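Local structure of nitrate reductase (Ulva prolifera, 5YLY) at residues 31-36 with 135-140; 199-204 with 228-233; 224-229 with 236-241. The protein probably catalyses the NADH-dependent reduction of nitrate to nitrite, the first step of nitrate assimilation, and holds FAD in its cytochrome b5 reductase domain. One frame throughout, in Å; residues are numbered along the deposited sequence.

Interaction 1 (31-36 with 135-140); sequences KKQKAA and TVEVKG
A36 packs against V138 and V136 on the buried face of two antiparallel neighbours, the first and last of the six strands that make up the FAD-binding barrel of the ferredoxin reductase family. V138 CG2, anti to its own carbonyl carbon, lies 3.9 Å from A36 CB. V136 CG2 lies farther off, 4.3 Å from A36 CB. F27, F53, I72 and M70 close over these small groups, so this face is tight and apolar. The backbones are zipped at two hydrogen-bonded pairs, K34 with V138 and A36 with V136; the shortest of the four bonds runs from V138 N to K34 O at 2.7 Å. The other face, with Q33, E137 and K139, is looser and polar. Q33 bends at chi2 (-68°), turning CD back across the neighbouring strand. Its NE2 then lies 3.6 Å from K139 CE, and its amide plane is only 16° from the carboxylate plane of E137. Q33 CB touches E137 OE1 at 3.7 Å, but that oxygen is held chiefly by salt bridges to K75 and R73. K34 starts on the buried face, then leads its NZ away to E56. On the loop before strand 34-43 a water bridges the segments, donating to K31 O and accepting from K139 NZ, each at 3.2 Å.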
loop_
_atom_site.group_PDB
_atom_site.type_symbol
_atom_site.label_atom_id
_atom_site.label_comp_id
_atom_site.label_asym_id
_atom_site.label_seq_id
_atom_site.Cartn_x
_atom_site.Cartn_y
_atom_site.Cartn_z
ATOM N N LYS A 31 -1.350 21.912 2.814
ATOM C CA LYS A 31 -1.409 22.943 3.851
ATOM C C LYS A 31 -2.748 22.911 4.571
ATOM O O LYS A 31 -2.930 23.682 5.523
ATOM C CB LYS A 31 -1.270 24.339 3.221
ATOM C CG LYS A 31 -0.007 24.605 2.426
ATOM C CD LYS A 31 0.012 26.086 2.097
ATOM C CE LYS A 31 0.890 26.439 0.934
ATOM N NZ LYS A 31 0.657 27.843 0.505
ATOM N N LYS A 32 -3.714 22.088 4.078
ATOM C CA LYS A 32 -5.061 22.110 4.623
ATOM C C LYS A 32 -5.644 20.757 4.989
ATOM O O LYS A 32 -5.338 19.739 4.357
ATOM C CB LYS A 32 -6.014 22.800 3.637
ATOM C CG LYS A 32 -5.770 24.289 3.446
ATOM C CD LYS A 32 -6.854 24.948 2.624
ATOM C CE LYS A 32 -6.703 26.448 2.658
ATOM N NZ LYS A 32 -7.849 27.130 2.011
ATOM N N GLN A 33 -6.527 20.781 6.009
ATOM C CA GLN A 33 -7.331 19.626 6.423
ATOM C C GLN A 33 -8.598 19.805 5.598
ATOM O O GLN A 33 -9.260 20.850 5.698
ATOM C CB GLN A 33 -7.665 19.675 7.929
ATOM C CG GLN A 33 -6.460 19.486 8.855
ATOM C CD GLN A 33 -5.863 18.090 8.821
ATOM O OE1 GLN A 33 -6.422 17.140 8.268
ATOM N NE2 GLN A 33 -4.702 17.939 9.431
ATOM N N LYS A 34 -8.887 18.843 4.717
ATOM C CA LYS A 34 -10.057 18.968 3.851
ATOM C C LYS A 34 -11.078 17.921 4.172
ATOM O O LYS A 34 -10.737 16.751 4.270
ATOM C CB LYS A 34 -9.649 18.966 2.371
ATOM C CG LYS A 34 -8.889 20.294 2.063
ATOM C CD LYS A 34 -8.766 20.633 0.616
ATOM C CE LYS A 34 -10.021 21.132 -0.051
ATOM N NZ LYS A 34 -9.798 21.287 -1.514
ATOM N N ALA A 35 -12.310 18.352 4.414
ATOM C CA ALA A 35 -13.385 17.430 4.778
ATOM C C ALA A 35 -13.771 16.513 3.602
ATOM O O ALA A 35 -13.794 16.956 2.457
ATOM C CB ALA A 35 -14.587 18.225 5.245
ATOM N N ALA A 36 -14.048 15.243 3.887
ATOM C CA ALA A 36 -14.493 14.287 2.864
ATOM C C ALA A 36 -15.647 13.527 3.494
ATOM O O ALA A 36 -15.524 13.044 4.619
ATOM C CB ALA A 36 -13.368 13.324 2.508
ATOM N N THR A 135 -18.219 12.578 8.193
ATOM C CA THR A 135 -17.035 13.095 7.516
ATOM C C THR A 135 -15.742 12.789 8.245
ATOM O O THR A 135 -15.738 12.492 9.437
ATOM C CB THR A 135 -17.159 14.633 7.357
ATOM O OG1 THR A 135 -17.191 15.219 8.666
ATOM C CG2 THR A 135 -18.392 15.053 6.551
ATOM N N VAL A 136 -14.626 12.890 7.508
ATOM C CA VAL A 136 -13.269 12.792 8.040
ATOM C C VAL A 136 -12.513 13.975 7.449
ATOM O O VAL A 136 -12.983 14.598 6.492
ATOM C CB VAL A 136 -12.534 11.467 7.714
ATOM C CG1 VAL A 136 -13.248 10.254 8.312
ATOM C CG2 VAL A 136 -12.281 11.317 6.196
ATOM N N GLU A 137 -11.331 14.265 7.983
ATOM C CA GLU A 137 -10.498 15.322 7.420
ATOM C C GLU A 137 -9.326 14.688 6.763
ATOM O O GLU A 137 -8.787 13.708 7.272
ATOM C CB GLU A 137 -10.079 16.345 8.480
ATOM C CG GLU A 137 -11.210 17.295 8.800
ATOM C CD GLU A 137 -10.853 18.418 9.747
ATOM O OE1 GLU A 137 -9.886 18.259 10.524
ATOM O OE2 GLU A 137 -11.558 19.453 9.724
ATOM N N VAL A 138 -8.943 15.221 5.592
ATOM C CA VAL A 138 -7.871 14.641 4.787
ATOM C C VAL A 138 -6.763 15.640 4.521
ATOM O O VAL A 138 -7.032 16.718 3.995
ATOM C CB VAL A 138 -8.439 14.062 3.452
ATOM C CG1 VAL A 138 -7.367 13.290 2.696
ATOM C CG2 VAL A 138 -9.651 13.163 3.717
ATOM N N LYS A 139 -5.512 15.246 4.805
ATOM C CA LYS A 139 -4.350 16.094 4.513
ATOM C C LYS A 139 -3.349 15.340 3.644
ATOM O O LYS A 139 -2.929 14.227 3.971
ATOM C CB LYS A 139 -3.688 16.629 5.810
ATOM C CG LYS A 139 -2.475 17.531 5.521
ATOM C CD LYS A 139 -1.949 18.285 6.750
ATOM C CE LYS A 139 -2.677 19.589 6.945
ATOM N NZ LYS A 139 -1.998 20.453 7.950
ATOM N N GLY A 140 -2.934 15.969 2.566
ATOM C CA GLY A 140 -1.968 15.348 1.671
ATOM C C GLY A 140 -1.701 16.205 0.463
ATOM O O GLY A 140 -2.303 17.262 0.342
HETATM O O HOH W 1 -4.300 22.717 8.297
#

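Interaction 2 (199-204 with 228-233); sequences ANQTEA and TVDRPT
Q201 and D230 meet at an oblique angle, with the Q201 CG methylene 3.4 Å from D230 OD2 and the amide and carboxylate planes 39° apart. An alanine in place of this aspartate would keep the CB that sits against Q201 O but remove the carboxylate, so the Q201 side chain would probably lose its neighbour at CG and be freer to turn. T202 and R231 lie side by side and point the same way: T202 CG2 rests 3.5 Å from R231 CD and reaches the guanidinium at its edge, in plane. V229 puts CG1 anti to its carbonyl carbon (chi1 -64°), and this methyl presses on the T202-E203 peptide, 3.5 Å from E203 N. The pairs lie near the C-terminal ends of two parallel strands, 193-200 and 223-229, joined through helix 209-218 in a beta-alpha-beta unit of the Rossmann-like NAD-binding domain; the side chain of Q201 lies about 6 Å from the bound FAD. Within the sheet, A199 CB meets T228 CG2 at 3.6 Å, and N200 N donates to T228 O at 3.1 Å. Farther along, D230 N donates to Q201 O at 2.9 Å from above the carbonyl plane. E203, crossing T233 at about a right angle, brings OE1 to 3.0 Å from T233 OG1, while its OE2 pairs with R209. A water links E203 N to R231 O.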
loop_
_atom_site.group_PDB
_atom_site.type_symbol
_atom_site.label_atom_id
_atom_site.label_comp_id
_atom_site.label_asym_id
_atom_site.label_seq_id
_atom_site.Cartn_x
_atom_site.Cartn_y
_atom_site.Cartn_z
ATOM N N ALA A 199 4.163 -10.412 2.711
ATOM C CA ALA A 199 4.176 -11.211 3.949
ATOM C C ALA A 199 2.999 -10.883 4.863
ATOM O O ALA A 199 2.646 -9.714 5.020
ATOM C CB ALA A 199 5.474 -10.984 4.700
ATOM N N ASN A 200 2.377 -11.915 5.459
ATOM C CA ASN A 200 1.264 -11.738 6.396
ATOM C C ASN A 200 1.316 -12.813 7.443
ATOM O O ASN A 200 1.955 -13.836 7.216
ATOM C CB ASN A 200 -0.088 -11.791 5.690
ATOM C CG ASN A 200 -0.290 -10.626 4.785
ATOM O OD1 ASN A 200 -0.512 -9.505 5.236
ATOM N ND2 ASN A 200 -0.056 -10.843 3.508
ATOM N N GLN A 201 0.613 -12.615 8.562
ATOM C CA GLN A 201 0.620 -13.625 9.622
ATOM C C GLN A 201 -0.070 -14.915 9.173
ATOM O O GLN A 201 0.492 -16.005 9.312
ATOM C CB GLN A 201 -0.033 -13.071 10.893
ATOM C CG GLN A 201 0.941 -12.425 11.872
ATOM C CD GLN A 201 0.178 -11.680 12.939
ATOM O OE1 GLN A 201 -0.283 -10.552 12.719
ATOM N NE2 GLN A 201 -0.093 -12.344 14.054
ATOM N N THR A 202 -1.282 -14.789 8.622
ATOM C CA THR A 202 -2.090 -15.909 8.116
ATOM C C THR A 202 -2.571 -15.578 6.709
ATOM O O THR A 202 -2.602 -14.408 6.316
ATOM C CB THR A 202 -3.326 -16.217 9.035
ATOM O OG1 THR A 202 -4.325 -15.199 8.897
ATOM C CG2 THR A 202 -2.966 -16.375 10.511
ATOM N N GLU A 203 -3.002 -16.611 5.978
ATOM C CA GLU A 203 -3.568 -16.524 4.627
ATOM C C GLU A 203 -4.831 -15.624 4.627
ATOM O O GLU A 203 -5.071 -14.885 3.666
ATOM C CB GLU A 203 -3.907 -17.957 4.176
ATOM C CG GLU A 203 -4.202 -18.083 2.700
ATOM C CD GLU A 203 -4.366 -19.495 2.170
ATOM O OE1 GLU A 203 -3.976 -20.463 2.867
ATOM O OE2 GLU A 203 -4.845 -19.626 1.020
ATOM N N ALA A 204 -5.600 -15.655 5.733
ATOM C CA ALA A 204 -6.815 -14.851 5.921
ATOM C C ALA A 204 -6.515 -13.342 5.997
ATOM O O ALA A 204 -7.386 -12.531 5.664
ATOM C CB ALA A 204 -7.555 -15.307 7.174
ATOM N N THR A 228 4.108 -15.082 1.584
ATOM C CA THR A 228 4.564 -15.865 2.729
ATOM C C THR A 228 3.598 -15.629 3.867
ATOM O O THR A 228 3.034 -14.540 3.985
ATOM C CB THR A 228 6.040 -15.675 3.125
ATOM O OG1 THR A 228 6.390 -16.721 4.049
ATOM C CG2 THR A 228 6.326 -14.309 3.767
ATOM N N VAL A 229 3.347 -16.666 4.644
ATOM C CA VAL A 229 2.510 -16.596 5.842
ATOM C C VAL A 229 3.289 -17.252 6.986
ATOM O O VAL A 229 4.119 -18.122 6.718
ATOM C CB VAL A 229 1.068 -17.154 5.657
ATOM C CG1 VAL A 229 0.268 -16.337 4.636
ATOM C CG2 VAL A 229 1.081 -18.632 5.292
ATOM N N ASP A 230 3.094 -16.786 8.237
ATOM C CA ASP A 230 3.800 -17.322 9.407
ATOM C C ASP A 230 3.366 -18.759 9.620
ATOM O O ASP A 230 4.190 -19.679 9.558
ATOM C CB ASP A 230 3.495 -16.489 10.672
ATOM C CG ASP A 230 3.979 -15.047 10.671
ATOM O OD1 ASP A 230 4.666 -14.648 9.711
ATOM O OD2 ASP A 230 3.713 -14.335 11.658
ATOM N N ARG A 231 2.052 -18.943 9.809
ATOM C CA ARG A 231 1.456 -20.250 10.035
ATOM C C ARG A 231 0.542 -20.642 8.864
ATOM O O ARG A 231 -0.600 -20.179 8.758
ATOM C CB ARG A 231 0.778 -20.376 11.421
ATOM C CG ARG A 231 0.357 -19.053 12.078
ATOM C CD ARG A 231 -1.146 -18.908 12.151
ATOM N NE ARG A 231 -1.761 -19.820 13.116
ATOM C CZ ARG A 231 -3.057 -19.839 13.409
ATOM N NH1 ARG A 231 -3.893 -18.993 12.816
ATOM N NH2 ARG A 231 -3.528 -20.700 14.304
ATOM N N PRO A 232 1.090 -21.479 7.959
ATOM C CA PRO A 232 0.322 -21.924 6.785
ATOM C C PRO A 232 -0.617 -23.119 7.007
ATOM O O PRO A 232 -0.428 -23.904 7.945
ATOM C CB PRO A 232 1.423 -22.297 5.792
ATOM C CG PRO A 232 2.553 -22.766 6.649
ATOM C CD PRO A 232 2.456 -22.047 7.963
ATOM N N THR A 233 -1.603 -23.271 6.092
ATOM C CA THR A 233 -2.567 -24.377 6.045
ATOM C C THR A 233 -2.033 -25.460 5.070
ATOM O O THR A 233 -1.129 -25.139 4.292
ATOM C CB THR A 233 -3.970 -23.859 5.687
ATOM O OG1 THR A 233 -3.895 -22.997 4.550
ATOM C CG2 THR A 233 -4.644 -23.145 6.851
HETATM O O HOH W 2 1.089 -13.196 2.538
HETATM O O HOH W 3 -2.458 -19.181 7.037
#

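Interaction 3 (224-229 with 236-241); sequences KIHYTV and WKYSSG
Y238, on the loop that leads into strand 239-240, lies alongside Y227, both side chains pointing the same way. Its CB starts 3.2 Å from Y227 O and also sits over the rim of one face of the W236 indole. CG is anti to the carbonyl carbon (chi1 -55°), and from there the ring receives the edge of Y227: Y227 CD2 stands 3.4 Å above its centre, in a T-shaped pair with planes at 80°. Y238 CD2 turns an edge to the face of H226, 4.0 Å from H226 ND1. At the tip, OH gives a long, weak bond to a water that in turn donates to I225 O. H226, Y227 and Y238 form an aromatic cluster where strand 223-229 meets the approach to 239-240, an outermost strand of the NAD-binding domain's parallel sheet. From helix 209-218, R209 makes a cation-pi contact with Y227 and E213 bonds its OH. V229 CG2 lies over the other face of W236, 4.0 Å from the centroid of the five-membered ring. H226 NE2 and S239 OG share a hydrogen bond of 2.8 Å, and R250 also bonds S239 OG. T228 OG1 donates to G241 O at 2.9 Å. S239 O accepts from W236 NE1 and V229 N, which arrive from opposite faces of its carbonyl plane, so one oxygen ties the indole to the edge of the sheet and helps to hold the register.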
loop_
_atom_site.group_PDB
_atom_site.type_symbol
_atom_site.label_atom_id
_atom_site.label_comp_id
_atom_site.label_asym_id
_atom_site.label_seq_id
_atom_site.Cartn_x
_atom_site.Cartn_y
_atom_site.Cartn_z
ATOM N N LYS A 224 5.267 -10.509 -11.170
ATOM C CA LYS A 224 5.143 -11.768 -10.427
ATOM C C LYS A 224 4.844 -11.409 -8.991
ATOM O O LYS A 224 5.356 -10.398 -8.473
ATOM C CB LYS A 224 6.393 -12.635 -10.498
ATOM C CG LYS A 224 6.601 -13.250 -11.877
ATOM C CD LYS A 224 7.759 -14.270 -11.857
ATOM C CE LYS A 224 8.123 -14.701 -13.259
ATOM N NZ LYS A 224 6.992 -15.392 -13.936
ATOM N N ILE A 225 4.000 -12.225 -8.346
ATOM C CA ILE A 225 3.647 -11.993 -6.950
ATOM C C ILE A 225 3.923 -13.267 -6.162
ATOM O O ILE A 225 3.544 -14.361 -6.605
ATOM C CB ILE A 225 2.181 -11.504 -6.809
ATOM C CG1 ILE A 225 1.934 -10.161 -7.576
ATOM C CG2 ILE A 225 1.790 -11.344 -5.322
ATOM C CD1 ILE A 225 0.558 -9.898 -7.896
ATOM N N HIS A 226 4.620 -13.132 -5.019
ATOM C CA HIS A 226 4.912 -14.271 -4.155
ATOM C C HIS A 226 4.448 -13.902 -2.767
ATOM O O HIS A 226 4.553 -12.739 -2.371
ATOM C CB HIS A 226 6.395 -14.611 -4.147
ATOM C CG HIS A 226 6.674 -15.971 -3.592
ATOM N ND1 HIS A 226 6.586 -17.081 -4.408
ATOM C CD2 HIS A 226 6.995 -16.384 -2.350
ATOM C CE1 HIS A 226 6.916 -18.118 -3.668
ATOM N NE2 HIS A 226 7.150 -17.761 -2.425
ATOM N N TYR A 227 3.907 -14.887 -2.040
ATOM C CA TYR A 227 3.368 -14.689 -0.698
ATOM C C TYR A 227 4.105 -15.535 0.319
ATOM O O TYR A 227 4.621 -16.607 -0.013
ATOM C CB TYR A 227 1.888 -15.116 -0.655
ATOM C CG TYR A 227 1.003 -14.448 -1.679
ATOM C CD1 TYR A 227 0.378 -13.235 -1.403
ATOM C CD2 TYR A 227 0.732 -15.060 -2.903
ATOM C CE1 TYR A 227 -0.467 -12.630 -2.331
ATOM C CE2 TYR A 227 -0.098 -14.452 -3.849
ATOM C CZ TYR A 227 -0.705 -13.249 -3.550
ATOM O OH TYR A 227 -1.510 -12.647 -4.478
ATOM N N THR A 228 4.108 -15.082 1.584
ATOM C CA THR A 228 4.564 -15.865 2.729
ATOM C C THR A 228 3.598 -15.629 3.867
ATOM O O THR A 228 3.034 -14.540 3.985
ATOM C CB THR A 228 6.040 -15.675 3.125
ATOM O OG1 THR A 228 6.390 -16.721 4.049
ATOM C CG2 THR A 228 6.326 -14.309 3.767
ATOM N N VAL A 229 3.347 -16.666 4.644
ATOM C CA VAL A 229 2.510 -16.596 5.842
ATOM C C VAL A 229 3.289 -17.252 6.986
ATOM O O VAL A 229 4.119 -18.122 6.718
ATOM C CB VAL A 229 1.068 -17.154 5.657
ATOM C CG1 VAL A 229 0.268 -16.337 4.636
ATOM C CG2 VAL A 229 1.081 -18.632 5.292
ATOM N N TRP A 236 -1.424 -24.757 0.953
ATOM C CA TRP A 236 -0.729 -23.485 0.666
ATOM C C TRP A 236 0.407 -23.692 -0.352
ATOM O O TRP A 236 1.334 -24.469 -0.115
ATOM C CB TRP A 236 -0.245 -22.847 1.990
ATOM C CG TRP A 236 0.559 -21.577 1.867
ATOM C CD1 TRP A 236 1.870 -21.408 2.211
ATOM C CD2 TRP A 236 0.076 -20.282 1.479
ATOM N NE1 TRP A 236 2.244 -20.099 2.010
ATOM C CE2 TRP A 236 1.161 -19.384 1.575
ATOM C CE3 TRP A 236 -1.162 -19.795 1.029
ATOM C CZ2 TRP A 236 1.044 -18.027 1.244
ATOM C CZ3 TRP A 236 -1.272 -18.453 0.694
ATOM C CH2 TRP A 236 -0.182 -17.585 0.815
ATOM N N LYS A 237 0.316 -23.003 -1.498
ATOM C CA LYS A 237 1.280 -23.149 -2.603
ATOM C C LYS A 237 2.442 -22.140 -2.585
ATOM O O LYS A 237 3.183 -22.048 -3.567
ATOM C CB LYS A 237 0.555 -23.117 -3.974
ATOM C CG LYS A 237 -0.509 -24.219 -4.139
ATOM C CD LYS A 237 -0.548 -24.840 -5.535
ATOM C CE LYS A 237 0.195 -26.152 -5.600
ATOM N NZ LYS A 237 0.192 -26.715 -6.968
ATOM N N TYR A 238 2.620 -21.396 -1.480
ATOM C CA TYR A 238 3.692 -20.402 -1.418
ATOM C C TYR A 238 4.614 -20.620 -0.217
ATOM O O TYR A 238 4.668 -21.729 0.316
ATOM C CB TYR A 238 3.118 -18.964 -1.479
ATOM C CG TYR A 238 2.224 -18.676 -2.666
ATOM C CD1 TYR A 238 0.852 -18.898 -2.599
ATOM C CD2 TYR A 238 2.731 -18.082 -3.818
ATOM C CE1 TYR A 238 0.016 -18.606 -3.675
ATOM C CE2 TYR A 238 1.901 -17.780 -4.902
ATOM C CZ TYR A 238 0.547 -18.044 -4.823
ATOM O OH TYR A 238 -0.271 -17.754 -5.884
ATOM N N SER A 239 5.370 -19.580 0.193
ATOM C CA SER A 239 6.348 -19.708 1.282
ATOM C C SER A 239 5.771 -19.631 2.696
ATOM O O SER A 239 4.664 -19.126 2.893
ATOM C CB SER A 239 7.452 -18.679 1.115
ATOM O OG SER A 239 8.196 -18.947 -0.058
ATOM N N SER A 240 6.546 -20.125 3.677
ATOM C CA SER A 240 6.214 -20.140 5.099
ATOM C C SER A 240 7.302 -19.395 5.876
ATOM O O SER A 240 8.485 -19.455 5.510
ATOM C CB SER A 240 6.173 -21.583 5.625
ATOM O OG SER A 240 5.363 -22.445 4.841
ATOM N N GLY A 241 6.902 -18.792 6.989
ATOM C CA GLY A 241 7.832 -18.135 7.901
ATOM C C GLY A 241 8.211 -16.731 7.497
ATOM O O GLY A 241 7.578 -16.145 6.622
HETATM O O HOH W 4 1.090 -15.161 -7.630
#

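Overall arrangement
From the N terminus, interaction 1 comes first: it brings strand 34-43 beside 135-142 and closes a loop of about a hundred residues that contains the other strands of the flavin barrel. The chain then passes into the NAD-binding domain. Interaction 2 closes the crossover from strand 193-200 through helix 209-218 to 223-229, and interaction 3 follows at once, closing the short turn that leads to 239-240. None of the three encloses another, but interactions 2 and 3 share T228 and V229, and E203 packs on W236 and P232 on S240. Interaction 1 stands apart, its centre about 35 Å from that of interaction 2, on the opposite side of the molecule.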